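Local coordinates for protein purine nucleoside phosphorylase (Thermus thermophilus, PDB 1ODK) that probably catalyses the reversible phosphate-dependent cleavage of the glycosidic bond in purine nucleosides, at residues B[71-75]-B[188-192]; B[104-110]-B[149-155]. One frame throughout, in Å; residues are numbered along the deposited sequence.

Interaction 1: residues B[71-75]-B[188-192]; sequences AIVVE and LGRMR
Leu188 and Arg192, one turn apart on helix 182-192, reach across to Glu75 and its neighbours on helix 67-79. The local axes run at 34° to each other and come no closer than 11.3 Å, so the gap is bridged mainly by side chains. Leu188 gives up the most surface. Its two methyls divide the work: CD1 packs 3.8 Å from Val74 CG1 and 3.9 Å from Ala71 CB, while CD2 lies 3.5 Å from Glu75 OE2, forming an apolar base beside the carboxylate. The Glu75 chain bends at chi2 (-86°), which turns its carboxylate toward the guanidinium. Arg192 then grips it side-on with two nitrogens. NH1 of Arg192 donates to OE2 of Glu75 over 2.8 Å, almost straight at 174° and on the syn lone pair, in the guanidinium plane; NE of Arg192 reaches OE1 of Glu75, also at 2.8 Å, but tilted from both the carboxylate and the guanidinium planes. The two bonds hold these flat groups nearly coplanar and restrict the rotation of both. Glu75 OE2 has a second partner in Tyr119 OH, so this buried oxygen is held by two hydrogen bonds. An alanine in place of Arg192 would probably leave the buried Glu75 carboxylate without its opposite charge and less restrained in rotation, with Tyr119 as its remaining named partner. The contact thus joins helices 67-79 and 182-192, with helix 114-120 laid against both through Thr115 and Tyr119, while Tyr160 of a third subunit packs on Glu75.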
ATOM      1  N   ALA B  71       7.742   3.278  22.417  1.00  8.06           N
ATOM      2  CA  ALA B  71       8.121   4.537  21.779  1.00 10.17           C
ATOM      3  C   ALA B  71       7.894   5.707  22.719  1.00 10.31           C
ATOM      4  O   ALA B  71       8.722   6.616  22.801  1.00 11.75           O
ATOM      5  CB  ALA B  71       7.335   4.742  20.475  1.00 11.19           C
ATOM      6  N   ILE B  72       6.771   5.687  23.426  1.00 11.00           N
ATOM      7  CA  ILE B  72       6.464   6.748  24.376  1.00 11.31           C
ATOM      8  C   ILE B  72       7.539   6.795  25.462  1.00 11.74           C
ATOM      9  O   ILE B  72       8.004   7.870  25.842  1.00 12.45           O
ATOM     10  CB  ILE B  72       5.095   6.507  25.044  1.00 11.74           C
ATOM     11  CG1 ILE B  72       3.976   6.924  24.086  1.00 10.24           C
ATOM     12  CG2 ILE B  72       5.015   7.260  26.381  1.00 10.29           C
ATOM     13  CD1 ILE B  72       2.590   6.494  24.546  1.00 11.54           C
ATOM     14  N   VAL B  73       7.925   5.623  25.962  1.00 11.59           N
ATOM     15  CA  VAL B  73       8.930   5.538  27.018  1.00 11.74           C
ATOM     16  C   VAL B  73      10.310   5.966  26.522  1.00 10.43           C
ATOM     17  O   VAL B  73      11.024   6.702  27.210  1.00 11.62           O
ATOM     18  CB  VAL B  73       8.995   4.104  27.604  1.00 13.03           C
ATOM     19  CG1 VAL B  73      10.137   3.996  28.623  1.00 10.33           C
ATOM     20  CG2 VAL B  73       7.677   3.766  28.275  1.00 14.08           C
ATOM     21  N   VAL B  74      10.679   5.520  25.327  1.00  9.14           N
ATOM     22  CA  VAL B  74      11.971   5.880  24.746  1.00 11.35           C
ATOM     23  C   VAL B  74      12.052   7.391  24.488  1.00 12.52           C
ATOM     24  O   VAL B  74      13.036   8.033  24.852  1.00 13.23           O
ATOM     25  CB  VAL B  74      12.218   5.102  23.423  1.00 12.77           C
ATOM     26  CG1 VAL B  74      13.456   5.630  22.714  1.00 11.57           C
ATOM     27  CG2 VAL B  74      12.392   3.620  23.724  1.00 10.02           C
ATOM     28  N   GLU B  75      11.019   7.959  23.866  1.00 13.75           N
ATOM     29  CA  GLU B  75      10.997   9.395  23.582  1.00 12.90           C
ATOM     30  C   GLU B  75      11.191  10.202  24.869  1.00 14.94           C
ATOM     31  O   GLU B  75      11.953  11.171  24.907  1.00 14.22           O
ATOM     32  CB  GLU B  75       9.664   9.792  22.927  1.00 13.39           C
ATOM     33  CG  GLU B  75       9.486   9.286  21.492  1.00 13.18           C
ATOM     34  CD  GLU B  75      10.091  10.217  20.448  1.00 17.79           C
ATOM     35  OE1 GLU B  75      11.114  10.873  20.736  1.00 14.25           O
ATOM     36  OE2 GLU B  75       9.549  10.284  19.323  1.00 15.24           O
ATOM     37  N   LEU B 188      13.989   5.070  16.658  1.00 11.93           N
ATOM     38  CA  LEU B 188      14.147   6.246  17.502  1.00 10.28           C
ATOM     39  C   LEU B 188      15.606   6.509  17.849  1.00 11.16           C
ATOM     40  O   LEU B 188      16.002   7.657  18.049  1.00 13.16           O
ATOM     41  CB  LEU B 188      13.307   6.101  18.776  1.00 10.50           C
ATOM     42  CG  LEU B 188      11.802   6.254  18.509  1.00 14.37           C
ATOM     43  CD1 LEU B 188      11.009   5.961  19.776  1.00 15.35           C
ATOM     44  CD2 LEU B 188      11.511   7.672  18.008  1.00 13.20           C
ATOM     45  N   GLY B 189      16.407   5.450  17.924  1.00 11.11           N
ATOM     46  CA  GLY B 189      17.816   5.629  18.222  1.00 10.63           C
ATOM     47  C   GLY B 189      18.453   6.497  17.147  1.00 12.68           C
ATOM     48  O   GLY B 189      19.211   7.431  17.441  1.00 10.62           O
ATOM     49  N   ARG B 190      18.144   6.200  15.890  1.00 11.01           N
ATOM     50  CA  ARG B 190      18.691   6.985  14.789  1.00 13.89           C
ATOM     51  C   ARG B 190      18.060   8.380  14.710  1.00 14.44           C
ATOM     52  O   ARG B 190      18.762   9.380  14.543  1.00 12.20           O
ATOM     53  CB  ARG B 190      18.501   6.243  13.459  1.00 11.99           C
ATOM     54  CG  ARG B 190      19.398   5.011  13.284  1.00  9.41           C
ATOM     55  CD  ARG B 190      20.870   5.380  13.459  1.00  8.39           C
ATOM     56  NE  ARG B 190      21.767   4.549  12.662  1.00 11.69           N
ATOM     57  CZ  ARG B 190      22.101   3.295  12.952  1.00 12.24           C
ATOM     58  NH1 ARG B 190      21.614   2.707  14.038  1.00 11.25           N
ATOM     59  NH2 ARG B 190      22.925   2.626  12.151  1.00 11.86           N
ATOM     60  N   MET B 191      16.740   8.453  14.847  1.00 13.37           N
ATOM     61  CA  MET B 191      16.043   9.739  14.777  1.00 14.12           C
ATOM     62  C   MET B 191      16.465  10.720  15.866  1.00 15.72           C
ATOM     63  O   MET B 191      16.609  11.922  15.615  1.00 14.59           O
ATOM     64  CB  MET B 191      14.526   9.536  14.884  1.00 12.36           C
ATOM     65  CG  MET B 191      13.863   8.847  13.693  1.00 12.43           C
ATOM     66  SD  MET B 191      12.099   8.582  14.008  1.00 13.89           S
ATOM     67  CE  MET B 191      11.479  10.257  13.922  1.00 15.74           C
ATOM     68  N   ARG B 192      16.653  10.207  17.077  1.00 13.20           N
ATOM     69  CA  ARG B 192      17.008  11.052  18.208  1.00 15.17           C
ATOM     70  C   ARG B 192      18.500  11.127  18.493  1.00 16.17           C
ATOM     71  O   ARG B 192      18.923  11.810  19.424  1.00 17.83           O
ATOM     72  CB  ARG B 192      16.263  10.574  19.457  1.00 14.88           C
ATOM     73  CG  ARG B 192      14.748  10.456  19.266  1.00 11.99           C
ATOM     74  CD  ARG B 192      14.129  11.750  18.729  1.00 17.73           C
ATOM     75  NE  ARG B 192      12.696  11.590  18.496  1.00 16.30           N
ATOM     76  CZ  ARG B 192      12.021  12.172  17.512  1.00 18.31           C
ATOM     77  NH1 ARG B 192      10.719  11.952  17.390  1.00 15.14           N
ATOM     78  NH2 ARG B 192      12.638  12.971  16.647  1.00 16.43           N
TER

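Interaction 2: residues B[104-110]-B[149-155]; sequences IVAQGAV and RVGLVAS
Gln107 and Gly151 meet where both paired chains turn a corner. The Gln107 side chain starts over the glycine peptide, with CB 3.6 Å from Gly151 O. A chi1 of 167° sets CG anti to the backbone N, and the chain stays extended beyond it, bringing OE1 3.8 Å from Gly151 CA. The amide then crosses to a second subunit, where OE1 is hydrogen-bonded to Arg190 NH2 and NE2 to Pro129 O. Backbone pairing is parallel on either side of the corner. Val105 N to Arg149 O and Gly151 N to Val105 O serve the first part; Val110 N to Val153 O, at 2.9 Å, and Ser155 N to Val110 O lie in the second. At the bend itself Gln107 N bonds Gly151 O at 2.7 Å, but from 40° out of the carbonyl plane. On the face carrying Ile104 and Ala109, the Val153 methyls reach across to the partner chain, CG1 4.0 Å from Ile104 CG2 and CG2 3.8 Å from Ala109 CB. On the other face, Leu152 CD2 packs directly on the glycine, 3.7 Å from Gly108 C. Helix 131-144, between the segments in sequence, covers Val105 and Val150, as in a beta-alpha-beta crossover. Backbone bonds and aliphatic packing thus hold the strands within each pair; Ser155 OG turns to Glu179 and Ser183 N, and Gln107 carries the polar link to the second subunit.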
ATOM      1  N   ILE B 104      19.372 -14.002  21.923  1.00 14.76           N
ATOM      2  CA  ILE B 104      19.443 -13.484  20.567  1.00 12.56           C
ATOM      3  C   ILE B 104      19.908 -12.039  20.618  1.00 11.74           C
ATOM      4  O   ILE B 104      19.280 -11.205  21.280  1.00 11.88           O
ATOM      5  CB  ILE B 104      18.067 -13.500  19.864  1.00 13.87           C
ATOM      6  CG1 ILE B 104      17.578 -14.935  19.669  1.00 13.96           C
ATOM      7  CG2 ILE B 104      18.173 -12.790  18.518  1.00 13.33           C
ATOM      8  CD1 ILE B 104      16.145 -15.023  19.132  1.00 17.79           C
ATOM      9  N   VAL B 105      21.027 -11.746  19.962  1.00  8.98           N
ATOM     10  CA  VAL B 105      21.507 -10.370  19.901  1.00 12.57           C
ATOM     11  C   VAL B 105      20.907  -9.861  18.600  1.00 11.13           C
ATOM     12  O   VAL B 105      21.277 -10.325  17.518  1.00 12.27           O
ATOM     13  CB  VAL B 105      23.039 -10.278  19.814  1.00 12.13           C
ATOM     14  CG1 VAL B 105      23.451  -8.814  19.654  1.00 11.79           C
ATOM     15  CG2 VAL B 105      23.666 -10.864  21.074  1.00 16.95           C
ATOM     16  N   ALA B 106      19.980  -8.918  18.710  1.00  9.06           N
ATOM     17  CA  ALA B 106      19.284  -8.391  17.543  1.00 10.31           C
ATOM     18  C   ALA B 106      20.132  -7.558  16.598  1.00 10.60           C
ATOM     19  O   ALA B 106      20.508  -6.430  16.912  1.00 10.34           O
ATOM     20  CB  ALA B 106      18.057  -7.590  17.989  1.00 10.82           C
ATOM     21  N   GLN B 107      20.413  -8.117  15.427  1.00 11.45           N
ATOM     22  CA  GLN B 107      21.203  -7.415  14.421  1.00 10.83           C
ATOM     23  C   GLN B 107      20.312  -6.402  13.711  1.00 11.50           C
ATOM     24  O   GLN B 107      20.782  -5.387  13.186  1.00 12.03           O
ATOM     25  CB  GLN B 107      21.775  -8.420  13.414  1.00 10.88           C
ATOM     26  CG  GLN B 107      22.343  -7.779  12.157  1.00 12.45           C
ATOM     27  CD  GLN B 107      22.867  -8.802  11.165  1.00 12.78           C
ATOM     28  OE1 GLN B 107      22.325  -9.903  11.049  1.00 12.68           O
ATOM     29  NE2 GLN B 107      23.921  -8.438  10.437  1.00  8.98           N
ATOM     30  N   GLY B 108      19.014  -6.683  13.709  1.00 10.57           N
ATOM     31  CA  GLY B 108      18.054  -5.797  13.079  1.00  8.54           C
ATOM     32  C   GLY B 108      16.658  -6.261  13.442  1.00  9.72           C
ATOM     33  O   GLY B 108      16.493  -7.333  14.022  1.00  8.25           O
ATOM     34  N   ALA B 109      15.648  -5.465  13.107  1.00  8.49           N
ATOM     35  CA  ALA B 109      14.273  -5.838  13.416  1.00 11.92           C
ATOM     36  C   ALA B 109      13.333  -5.556  12.250  1.00 10.56           C
ATOM     37  O   ALA B 109      13.200  -4.415  11.822  1.00 12.64           O
ATOM     38  CB  ALA B 109      13.797  -5.092  14.657  1.00  8.88           C
ATOM     39  N   VAL B 110      12.696  -6.600  11.728  1.00 12.23           N
ATOM     40  CA  VAL B 110      11.746  -6.426  10.630  1.00 12.55           C
ATOM     41  C   VAL B 110      10.601  -5.606  11.217  1.00 11.60           C
ATOM     42  O   VAL B 110      10.000  -5.997  12.214  1.00 10.43           O
ATOM     43  CB  VAL B 110      11.228  -7.790  10.116  1.00 13.88           C
ATOM     44  CG1 VAL B 110      10.118  -7.587   9.093  1.00 11.35           C
ATOM     45  CG2 VAL B 110      12.377  -8.564   9.483  1.00 13.73           C
ATOM     46  N   ARG B 149      22.420 -16.540  19.546  1.00 19.36           N
ATOM     47  CA  ARG B 149      22.405 -16.392  18.098  1.00 18.90           C
ATOM     48  C   ARG B 149      22.449 -14.895  17.804  1.00 18.62           C
ATOM     49  O   ARG B 149      22.097 -14.073  18.653  1.00 14.75           O
ATOM     50  CB  ARG B 149      21.130 -17.005  17.499  1.00 22.05           C
ATOM     51  CG  ARG B 149      21.012 -18.523  17.637  1.00 26.72           C
ATOM     52  CD  ARG B 149      22.108 -19.239  16.860  1.00 30.20           C
ATOM     53  NE  ARG B 149      22.086 -18.878  15.444  1.00 35.04           N
ATOM     54  CZ  ARG B 149      21.160 -19.285  14.579  1.00 36.39           C
ATOM     55  NH1 ARG B 149      20.175 -20.081  14.978  1.00 34.29           N
ATOM     56  NH2 ARG B 149      21.207 -18.872  13.318  1.00 33.49           N
ATOM     57  N   VAL B 150      22.896 -14.545  16.605  1.00 16.72           N
ATOM     58  CA  VAL B 150      22.974 -13.152  16.199  1.00 13.58           C
ATOM     59  C   VAL B 150      22.226 -13.012  14.875  1.00 14.64           C
ATOM     60  O   VAL B 150      22.545 -13.683  13.890  1.00 12.36           O
ATOM     61  CB  VAL B 150      24.444 -12.708  16.024  1.00 13.07           C
ATOM     62  CG1 VAL B 150      24.510 -11.237  15.641  1.00  9.48           C
ATOM     63  CG2 VAL B 150      25.214 -12.952  17.320  1.00 16.14           C
ATOM     64  N   GLY B 151      21.213 -12.155  14.856  1.00 12.97           N
ATOM     65  CA  GLY B 151      20.456 -11.987  13.632  1.00 11.51           C
ATOM     66  C   GLY B 151      19.190 -11.170  13.758  1.00 12.74           C
ATOM     67  O   GLY B 151      19.027 -10.360  14.674  1.00 10.86           O
ATOM     68  N   LEU B 152      18.280 -11.403  12.822  1.00 11.61           N
ATOM     69  CA  LEU B 152      17.023 -10.674  12.774  1.00 11.89           C
ATOM     70  C   LEU B 152      15.915 -11.168  13.676  1.00 10.01           C
ATOM     71  O   LEU B 152      15.774 -12.366  13.927  1.00 11.03           O
ATOM     72  CB  LEU B 152      16.464 -10.683  11.348  1.00 10.90           C
ATOM     73  CG  LEU B 152      17.189  -9.931  10.239  1.00 12.72           C
ATOM     74  CD1 LEU B 152      16.490 -10.229   8.913  1.00 11.87           C
ATOM     75  CD2 LEU B 152      17.188  -8.433  10.541  1.00 12.42           C
ATOM     76  N   VAL B 153      15.122 -10.213  14.152  1.00 10.70           N
ATOM     77  CA  VAL B 153      13.935 -10.518  14.930  1.00  8.66           C
ATOM     78  C   VAL B 153      12.883  -9.747  14.147  1.00  8.66           C
ATOM     79  O   VAL B 153      13.218  -8.960  13.260  1.00  8.58           O
ATOM     80  CB  VAL B 153      13.987  -9.981  16.399  1.00 10.22           C
ATOM     81  CG1 VAL B 153      15.079 -10.699  17.180  1.00 12.36           C
ATOM     82  CG2 VAL B 153      14.198  -8.468  16.415  1.00 12.14           C
ATOM     83  N   ALA B 154      11.616  -9.992  14.439  1.00  8.27           N
ATOM     84  CA  ALA B 154      10.547  -9.267  13.775  1.00  9.71           C
ATOM     85  C   ALA B 154       9.725  -8.640  14.891  1.00  8.51           C
ATOM     86  O   ALA B 154       9.331  -9.333  15.830  1.00  9.40           O
ATOM     87  CB  ALA B 154       9.678 -10.223  12.944  1.00  7.71           C
ATOM     88  N   SER B 155       9.504  -7.331  14.804  1.00  9.01           N
ATOM     89  CA  SER B 155       8.706  -6.616  15.795  1.00 10.49           C
ATOM     90  C   SER B 155       7.281  -6.526  15.244  1.00 10.34           C
ATOM     91  O   SER B 155       7.040  -5.877  14.221  1.00 10.60           O
ATOM     92  CB  SER B 155       9.268  -5.206  16.024  1.00 10.51           C
ATOM     93  OG  SER B 155      10.617  -5.244  16.464  1.00  9.21           O
TER

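How the interactions relate
Both contacts are largely buried, yet they join different elements. Interaction 1 spans two helices mainly through side chains and combines leucine packing with a salt bridge to a partly exposed arginine. Interaction 2 pairs neighbouring strands of the central mixed sheet through backbone hydrogen bonds and small aliphatic groups, and buries about three times as much surface. The centres of interactions 1 and 2 are about 18 Å apart, and the nearest atoms of interactions 1 and 2 about 8 Å, without touching. Helix 182-192 links them: it carries one side of interaction 1, and its Ala182 and Phe186 cover Ala109 of interaction 2. Between subunits they also come together, segment 188-192 of one chain approaching segment 104-110 of another.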